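Local coordinates for extracellular solute-binding protein family 1 (Arthrobacter chlorophenolicus, PDB 4R2F), which binds the disaccharide laminaribiose and probably delivers it to an ABC-type sugar importer, at residues 207-219 with 230-242. Sequence-based numbering, arbitrary orientation.
Sequences HLMIMMMLNNGGG and LNDRNVEAVEFLL. With BGC (beta-D-glucopyranose), chain B.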
loop_
_atom_site.group_PDB
_atom_site.type_symbol
_atom_site.label_atom_id
_atom_site.label_comp_id
_atom_site.label_asym_id
_atom_site.label_seq_id
_atom_site.Cartn_x
_atom_site.Cartn_y
_atom_site.Cartn_z
ATOM N N HIS A 207 -1.698 5.153 -6.089
ATOM C CA HIS A 207 -2.390 5.176 -4.826
ATOM C C HIS A 207 -2.952 6.550 -4.548
ATOM O O HIS A 207 -4.016 6.678 -3.949
ATOM C CB HIS A 207 -1.463 4.745 -3.704
ATOM C CG HIS A 207 -0.953 3.347 -3.854
ATOM N ND1 HIS A 207 0.043 2.826 -3.057
ATOM C CD2 HIS A 207 -1.320 2.349 -4.699
ATOM C CE1 HIS A 207 0.276 1.572 -3.409
ATOM N NE2 HIS A 207 -0.543 1.260 -4.400
ATOM N N LEU A 208 -2.218 7.564 -4.993
ATOM C CA LEU A 208 -2.652 8.926 -4.920
ATOM C C LEU A 208 -3.958 9.106 -5.692
ATOM O O LEU A 208 -4.842 9.788 -5.221
ATOM C CB LEU A 208 -1.577 9.860 -5.485
ATOM C CG LEU A 208 -1.871 11.347 -5.390
ATOM C CD1 LEU A 208 -2.194 11.802 -3.965
ATOM C CD2 LEU A 208 -0.706 12.136 -5.967
ATOM N N MET A 209 -4.069 8.513 -6.877
ATOM C CA MET A 209 -5.279 8.706 -7.722
ATOM C C MET A 209 -6.499 8.274 -6.897
ATOM O O MET A 209 -7.451 9.052 -6.680
ATOM C CB MET A 209 -5.196 7.906 -9.035
ATOM C CG MET A 209 -4.104 8.310 -10.044
ATOM S SD MET A 209 -4.106 10.016 -10.637
ATOM C CE MET A 209 -2.895 10.761 -9.564
ATOM N N ILE A 210 -6.404 7.069 -6.347
ATOM C CA ILE A 210 -7.502 6.493 -5.592
ATOM C C ILE A 210 -7.669 7.182 -4.253
ATOM O O ILE A 210 -8.799 7.454 -3.857
ATOM C CB ILE A 210 -7.352 4.973 -5.363
ATOM C CG1 ILE A 210 -7.064 4.236 -6.668
ATOM C CG2 ILE A 210 -8.620 4.408 -4.703
ATOM C CD1 ILE A 210 -8.154 4.344 -7.700
ATOM N N MET A 211 -6.575 7.497 -3.557
ATOM C CA MET A 211 -6.706 8.261 -2.292
ATOM C C MET A 211 -7.475 9.553 -2.477
ATOM O O MET A 211 -8.315 9.895 -1.616
ATOM C CB MET A 211 -5.376 8.580 -1.589
ATOM C CG MET A 211 -5.592 9.284 -0.227
ATOM S SD MET A 211 -5.711 11.086 -0.392
ATOM C CE MET A 211 -3.973 11.502 -0.195
ATOM N N MET A 212 -7.217 10.278 -3.574
ATOM C CA MET A 212 -7.896 11.571 -3.718
ATOM C C MET A 212 -9.376 11.405 -4.043
ATOM O O MET A 212 -10.203 12.210 -3.579
ATOM C CB MET A 212 -7.207 12.497 -4.723
ATOM C CG MET A 212 -5.799 12.915 -4.286
ATOM S SD MET A 212 -5.713 13.972 -2.825
ATOM C CE MET A 212 -6.146 15.474 -3.639
ATOM N N MET A 213 -9.714 10.368 -4.790
ATOM C CA MET A 213 -11.136 10.025 -5.024
ATOM C C MET A 213 -11.792 9.732 -3.666
ATOM O O MET A 213 -12.841 10.283 -3.343
ATOM C CB MET A 213 -11.285 8.813 -5.973
ATOM C CG MET A 213 -10.871 9.031 -7.438
ATOM S SD MET A 213 -10.945 7.513 -8.416
ATOM C CE MET A 213 -9.615 7.753 -9.534
ATOM N N LEU A 214 -11.160 8.889 -2.851
ATOM C CA LEU A 214 -11.730 8.549 -1.530
ATOM C C LEU A 214 -11.878 9.767 -0.640
ATOM O O LEU A 214 -12.889 9.943 0.025
ATOM C CB LEU A 214 -10.867 7.499 -0.836
ATOM C CG LEU A 214 -10.758 6.159 -1.555
ATOM C CD1 LEU A 214 -9.942 5.218 -0.689
ATOM C CD2 LEU A 214 -12.102 5.548 -1.867
ATOM N N ASN A 215 -10.875 10.637 -0.683
ATOM C CA ASN A 215 -10.881 11.867 0.082
ATOM C C ASN A 215 -12.033 12.796 -0.309
ATOM O O ASN A 215 -12.465 13.602 0.492
ATOM C CB ASN A 215 -9.530 12.549 -0.093
ATOM C CG ASN A 215 -9.224 13.591 0.961
ATOM O OD1 ASN A 215 -10.081 14.035 1.726
ATOM N ND2 ASN A 215 -7.970 14.001 0.991
ATOM N N ASN A 216 -12.563 12.666 -1.516
ATOM C CA ASN A 216 -13.710 13.473 -1.911
ATOM C C ASN A 216 -15.037 12.722 -1.863
ATOM O O ASN A 216 -15.994 13.116 -2.540
ATOM C CB ASN A 216 -13.490 13.986 -3.329
ATOM C CG ASN A 216 -14.357 15.192 -3.666
ATOM O OD1 ASN A 216 -14.661 16.022 -2.807
ATOM N ND2 ASN A 216 -14.708 15.316 -4.945
ATOM N N GLY A 217 -15.110 11.649 -1.076
ATOM C CA GLY A 217 -16.334 10.868 -0.967
ATOM C C GLY A 217 -16.603 9.999 -2.181
ATOM O O GLY A 217 -17.688 9.486 -2.333
ATOM N N GLY A 218 -15.610 9.819 -3.045
ATOM C CA GLY A 218 -15.760 8.996 -4.248
ATOM C C GLY A 218 -15.220 7.614 -4.062
ATOM O O GLY A 218 -15.300 7.061 -2.973
ATOM N N GLY A 219 -14.687 7.052 -5.140
ATOM C CA GLY A 219 -14.183 5.691 -5.156
ATOM C C GLY A 219 -14.463 4.997 -6.449
ATOM O O GLY A 219 -15.286 5.449 -7.242
ATOM N N LEU A 230 -17.075 7.059 -13.231
ATOM C CA LEU A 230 -17.409 8.401 -13.689
ATOM C C LEU A 230 -18.278 9.181 -12.713
ATOM O O LEU A 230 -18.827 10.217 -13.057
ATOM C CB LEU A 230 -18.063 8.326 -15.075
ATOM C CG LEU A 230 -17.008 8.202 -16.172
ATOM C CD1 LEU A 230 -17.514 7.412 -17.376
ATOM C CD2 LEU A 230 -16.581 9.621 -16.547
ATOM N N ASN A 231 -18.406 8.698 -11.485
ATOM C CA ASN A 231 -19.065 9.482 -10.432
ATOM C C ASN A 231 -18.497 10.915 -10.353
ATOM O O ASN A 231 -17.287 11.128 -10.462
ATOM C CB ASN A 231 -18.962 8.693 -9.104
ATOM C CG ASN A 231 -18.872 9.579 -7.897
ATOM O OD1 ASN A 231 -17.808 10.088 -7.578
ATOM N ND2 ASN A 231 -19.990 9.768 -7.211
ATOM N N ASP A 232 -19.373 11.895 -10.173
ATOM C CA ASP A 232 -18.953 13.308 -10.064
ATOM C C ASP A 232 -17.918 13.645 -8.994
ATOM O O ASP A 232 -17.234 14.661 -9.112
ATOM C CB ASP A 232 -20.142 14.216 -9.766
ATOM C CG ASP A 232 -21.134 14.334 -10.933
ATOM O OD1 ASP A 232 -21.224 13.459 -11.832
ATOM O OD2 ASP A 232 -21.869 15.333 -10.922
ATOM N N ARG A 233 -17.856 12.884 -7.907
ATOM C CA ARG A 233 -16.829 13.137 -6.898
ATOM C C ARG A 233 -15.460 12.702 -7.411
ATOM O O ARG A 233 -14.447 13.315 -7.100
ATOM C CB ARG A 233 -17.120 12.424 -5.583
ATOM C CG ARG A 233 -18.380 12.888 -4.875
ATOM C CD ARG A 233 -18.270 14.331 -4.487
ATOM N NE ARG A 233 -19.362 14.776 -3.633
ATOM C CZ ARG A 233 -19.393 14.704 -2.307
ATOM N NH1 ARG A 233 -18.409 14.148 -1.609
ATOM N NH2 ARG A 233 -20.448 15.185 -1.672
ATOM N N ASN A 234 -15.448 11.638 -8.191
ATOM C CA ASN A 234 -14.247 11.221 -8.857
ATOM C C ASN A 234 -13.793 12.249 -9.872
ATOM O O ASN A 234 -12.607 12.515 -9.969
ATOM C CB ASN A 234 -14.426 9.870 -9.522
ATOM C CG ASN A 234 -14.618 8.739 -8.520
ATOM O OD1 ASN A 234 -14.339 8.897 -7.318
ATOM N ND2 ASN A 234 -15.053 7.583 -9.015
ATOM N N VAL A 235 -14.716 12.848 -10.608
ATOM C CA VAL A 235 -14.331 13.832 -11.628
ATOM C C VAL A 235 -13.677 15.018 -10.971
ATOM O O VAL A 235 -12.627 15.495 -11.416
ATOM C CB VAL A 235 -15.533 14.312 -12.483
ATOM C CG1 VAL A 235 -15.132 15.454 -13.410
ATOM C CG2 VAL A 235 -16.088 13.152 -13.290
ATOM N N GLU A 236 -14.302 15.512 -9.917
ATOM C CA GLU A 236 -13.716 16.607 -9.153
ATOM C C GLU A 236 -12.313 16.313 -8.625
ATOM O O GLU A 236 -11.472 17.211 -8.581
ATOM C CB GLU A 236 -14.553 16.911 -7.934
ATOM C CG GLU A 236 -15.296 18.205 -7.956
ATOM C CD GLU A 236 -15.829 18.504 -6.585
ATOM O OE1 GLU A 236 -15.494 19.576 -6.050
ATOM O OE2 GLU A 236 -16.543 17.640 -6.033
ATOM N N ALA A 237 -12.113 15.087 -8.147
ATOM C CA ALA A 237 -10.848 14.668 -7.588
ATOM C C ALA A 237 -9.773 14.722 -8.663
ATOM O O ALA A 237 -8.689 15.255 -8.433
ATOM C CB ALA A 237 -10.960 13.275 -6.988
ATOM N N VAL A 238 -10.111 14.229 -9.850
ATOM C CA VAL A 238 -9.186 14.228 -10.959
ATOM C C VAL A 238 -8.929 15.635 -11.480
ATOM O O VAL A 238 -7.790 15.948 -11.827
ATOM C CB VAL A 238 -9.646 13.300 -12.091
ATOM C CG1 VAL A 238 -8.720 13.415 -13.302
ATOM C CG2 VAL A 238 -9.640 11.861 -11.609
ATOM N N GLU A 239 -9.961 16.478 -11.517
ATOM C CA GLU A 239 -9.788 17.889 -11.869
ATOM C C GLU A 239 -8.826 18.597 -10.912
ATOM O O GLU A 239 -8.063 19.455 -11.318
ATOM C CB GLU A 239 -11.135 18.640 -11.885
ATOM C CG GLU A 239 -12.011 18.307 -13.089
ATOM C CD GLU A 239 -13.386 18.979 -13.068
ATOM O OE1 GLU A 239 -13.857 19.437 -11.999
ATOM O OE2 GLU A 239 -14.017 19.045 -14.144
ATOM N N PHE A 240 -8.864 18.240 -9.636
ATOM C CA PHE A 240 -7.987 18.878 -8.681
ATOM C C PHE A 240 -6.525 18.464 -8.910
ATOM O O PHE A 240 -5.629 19.306 -8.896
ATOM C CB PHE A 240 -8.438 18.586 -7.265
ATOM C CG PHE A 240 -7.571 19.213 -6.237
ATOM C CD1 PHE A 240 -7.541 20.600 -6.086
ATOM C CD2 PHE A 240 -6.765 18.431 -5.423
ATOM C CE1 PHE A 240 -6.724 21.194 -5.143
ATOM C CE2 PHE A 240 -5.957 19.027 -4.461
ATOM C CZ PHE A 240 -5.928 20.404 -4.332
ATOM N N LEU A 241 -6.308 17.181 -9.142
ATOM C CA LEU A 241 -4.982 16.682 -9.471
ATOM C C LEU A 241 -4.434 17.351 -10.733
ATOM O O LEU A 241 -3.295 17.801 -10.758
ATOM C CB LEU A 241 -5.016 15.168 -9.621
ATOM C CG LEU A 241 -5.177 14.457 -8.264
ATOM C CD1 LEU A 241 -5.690 13.036 -8.396
ATOM C CD2 LEU A 241 -3.875 14.490 -7.488
ATOM N N LEU A 242 -5.252 17.441 -11.769
ATOM C CA LEU A 242 -4.850 18.163 -12.989
ATOM C C LEU A 242 -4.476 19.615 -12.733
ATOM O O LEU A 242 -3.544 20.130 -13.348
ATOM C CB LEU A 242 -5.952 18.101 -14.027
ATOM C CG LEU A 242 -6.188 16.723 -14.619
ATOM C CD1 LEU A 242 -7.505 16.714 -15.413
ATOM C CD2 LEU A 242 -5.013 16.322 -15.499
HETATM C C2 BGC B . 0.649 -2.099 -1.238
HETATM C C3 BGC B . 0.034 -3.387 -1.787
HETATM C C4 BGC B . -0.344 -3.198 -3.249
HETATM C C5 BGC B . 0.864 -2.725 -4.045
HETATM C C6 BGC B . 0.502 -2.401 -5.501
HETATM C C1 BGC B . 1.876 -1.824 -2.091
HETATM O O2 BGC B . 1.001 -2.241 0.133
HETATM O O3 BGC B . -1.117 -3.753 -1.027
HETATM O O4 BGC B . -0.754 -4.442 -3.803
HETATM O O5 BGC B . 1.439 -1.564 -3.434
HETATM O O6 BGC B . -0.438 -1.308 -5.603
#
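Asn234 uses its carboxamide to grip both backbone polar atoms of Gly219: OD1 accepts from Gly219 N at 2.9 Å, in the carbonyl plane on a lone pair, while ND2 donates to Gly219 O at 2.8 Å, nearly straight (175°) but from above that carbonyl plane. ND2 also bonds Val229 O. This two-bond clamp fastens the glycine-rich exit of helix 204-215, which ends in a Schellman motif with Gly217 at C-prime, to the first turn of helix 232-246. With the carboxamide cut back to an alanine, Gly219 N and O and Val229 O would probably lose these mates, freeing the chain after the Schellman turn to shift. Gly218 CA lies 3.4 Å from Asn234 OD1, and a CB there would clash with that oxygen. A second polar set surrounds Asn216. Its side chain swings beside its own carbonyl carbon (chi1 -160°), which brings ND2 to Arg233 O at 3.0 Å, on a lone pair, and also to Glu236 OE2, met from above the carboxylate plane; His301 holds that same oxygen. Arg233 NH1 returns a bond to Asn216 O and forms a salt bridge with Asp303. The axes of 207-215 and 232-242 come within 8.4 Å, their directions 125° apart; Met209 and Met212 pack on Leu241, and Ala237 CB sits against Met213 CA. Helix 204-215 also carries His207, whose NE2 donates to the bound glucose O6 at 2.8 Å. Met212 CE meets the edge of the Phe240 ring, 3.5 Å from CD2.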